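Local structure of sepf-like protein (Archaeoglobus fulgidus, 3ZIE) at residues 5-10 with 28-33. The protein is a SepF-like cell-division protein that, as in its relatives, probably helps anchor the Z ring of FtsZ to the membrane. The protein carries 1 engineered substitution. Numbering follows the deposited sequence.
Sequences VAEVTG and VADIAF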
loop_
_atom_site.group_PDB
_atom_site.type_symbol
_atom_site.label_atom_id
_atom_site.label_comp_id
_atom_site.label_asym_id
_atom_site.label_seq_id
_atom_site.Cartn_x
_atom_site.Cartn_y
_atom_site.Cartn_z
ATOM N N VAL B 5 4.775 4.922 5.099
ATOM C CA VAL B 5 3.917 5.828 4.345
ATOM C C VAL B 5 4.622 7.190 4.225
ATOM O O VAL B 5 5.173 7.676 5.233
ATOM C CB VAL B 5 2.505 5.931 4.951
ATOM C CG1 VAL B 5 1.705 7.056 4.297
ATOM C CG2 VAL B 5 1.733 4.581 4.813
ATOM N N ALA B 6 4.708 7.767 3.005
ATOM C CA ALA B 6 5.311 9.134 2.849
ATOM C C ALA B 6 4.222 10.143 2.484
ATOM O O ALA B 6 3.355 9.825 1.704
ATOM C CB ALA B 6 6.398 9.151 1.756
ATOM N N GLU B 7 4.255 11.337 3.092
ATOM C CA GLU B 7 3.346 12.439 2.748
ATOM C C GLU B 7 4.181 13.374 1.900
ATOM O O GLU B 7 5.078 14.058 2.431
ATOM C CB GLU B 7 2.885 13.146 4.026
ATOM C CG GLU B 7 1.923 12.288 4.855
ATOM C CD GLU B 7 0.628 11.821 4.129
ATOM O OE1 GLU B 7 0.120 12.472 3.189
ATOM O OE2 GLU B 7 0.055 10.779 4.515
ATOM N N VAL B 8 4.016 13.278 0.581
ATOM C CA VAL B 8 4.948 13.964 -0.336
ATOM C C VAL B 8 4.401 15.375 -0.569
ATOM O O VAL B 8 3.326 15.524 -1.186
ATOM C CB VAL B 8 5.105 13.221 -1.712
ATOM C CG1 VAL B 8 6.073 14.031 -2.646
ATOM C CG2 VAL B 8 5.636 11.806 -1.484
ATOM N N THR B 9 5.122 16.373 -0.072
ATOM C CA THR B 9 4.687 17.781 -0.237
ATOM C C THR B 9 5.624 18.632 -1.114
ATOM O O THR B 9 5.414 19.852 -1.261
ATOM C CB THR B 9 4.571 18.471 1.138
ATOM O OG1 THR B 9 5.756 18.192 1.895
ATOM C CG2 THR B 9 3.346 17.923 1.870
ATOM N N GLY B 10 6.628 17.989 -1.711
ATOM C CA GLY B 10 7.687 18.663 -2.488
ATOM C C GLY B 10 8.857 17.722 -2.669
ATOM O O GLY B 10 8.777 16.529 -2.305
ATOM N N VAL B 28 4.760 3.566 0.500
ATOM C CA VAL B 28 3.524 3.989 -0.134
ATOM C C VAL B 28 3.531 5.517 0.009
ATOM O O VAL B 28 3.550 6.075 1.112
ATOM C CB VAL B 28 2.280 3.337 0.494
ATOM C CG1 VAL B 28 0.944 3.826 -0.245
ATOM C CG2 VAL B 28 2.360 1.810 0.350
ATOM N N ALA B 29 3.601 6.214 -1.119
ATOM C CA ALA B 29 3.731 7.689 -1.095
ATOM C C ALA B 29 2.418 8.382 -1.436
ATOM O O ALA B 29 1.762 8.065 -2.466
ATOM C CB ALA B 29 4.850 8.107 -2.063
ATOM N N ASP B 30 2.014 9.331 -0.571
ATOM C CA ASP B 30 0.829 10.121 -0.820
ATOM C C ASP B 30 1.274 11.322 -1.618
ATOM O O ASP B 30 2.109 12.080 -1.130
ATOM C CB ASP B 30 0.211 10.589 0.508
ATOM C CG ASP B 30 -1.125 11.302 0.313
ATOM O OD1 ASP B 30 -1.556 11.516 -0.827
ATOM O OD2 ASP B 30 -1.805 11.627 1.320
ATOM N N ILE B 31 0.765 11.463 -2.846
ATOM C CA ILE B 31 1.118 12.633 -3.678
ATOM C C ILE B 31 -0.035 13.639 -3.839
ATOM O O ILE B 31 0.071 14.554 -4.696
ATOM C CB ILE B 31 1.612 12.215 -5.130
ATOM C CG1 ILE B 31 0.508 11.379 -5.819
ATOM C CG2 ILE B 31 3.088 11.639 -5.000
ATOM C CD1 ILE B 31 0.697 10.933 -7.244
ATOM N N ALA B 32 -1.114 13.472 -3.045
ATOM C CA ALA B 32 -2.320 14.310 -3.194
ATOM C C ALA B 32 -1.988 15.779 -3.228
ATOM O O ALA B 32 -2.585 16.551 -4.014
ATOM C CB ALA B 32 -3.316 14.035 -2.009
ATOM N N PHE B 33 -1.045 16.168 -2.367
ATOM C CA PHE B 33 -0.767 17.571 -2.124
ATOM C C PHE B 33 -0.174 18.309 -3.303
ATOM O O PHE B 33 -0.277 19.563 -3.385
ATOM C CB PHE B 33 0.141 17.778 -0.898
ATOM C CG PHE B 33 0.207 19.226 -0.445
ATOM C CD1 PHE B 33 -0.931 19.854 0.116
ATOM C CD2 PHE B 33 1.393 19.995 -0.630
ATOM C CE1 PHE B 33 -0.888 21.227 0.523
ATOM C CE2 PHE B 33 1.455 21.343 -0.209
ATOM C CZ PHE B 33 0.318 21.957 0.371
HETATM O O HOH W 1 0.684 14.569 -0.609
#
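Val8 lays its CG2 methyl over the CB of Ala29, 3.8 Å away, while its CB faces Ile31 CG2; CG2 reaches Ala29 because it stands anti to the carbonyl carbon (chi1 178°). Ile17 and Val44 of helices 14-22 and 38-55 cover this apolar side. Strands 2-7 and 26-30 are the parallel pair of a beta-alpha-beta unit whose crossover holds helix 14-22, and a strand of the second subunit continues the sheet beyond Ala6. Ala6 N gives its hydrogen to Val28 O at 2.8 Å, Ala6 O receives Asp30 N at 2.7 Å, and Val8 N binds Asp30 O. Where the strands part, a water donates to Val8 O and Asp30 O and accepts from Phe33 N. On the other face, Glu7 bends at chi2 (-58°) and brings OE1 to 2.8 Å from Asp30 OD2, the carboxylate planes 77° apart; such closeness of two acids would probably favour protonation of one. An alanine in place of Glu7 would probably uncover Asp30 CB, 3.3 Å from Glu7 OE1. Asp30 OD1 takes the Ala32 N-H from above its carboxylate plane, closing an Asx turn. Beyond it, Thr9 CG2 meets the Phe33 ring obliquely, 3.8 Å from CD2.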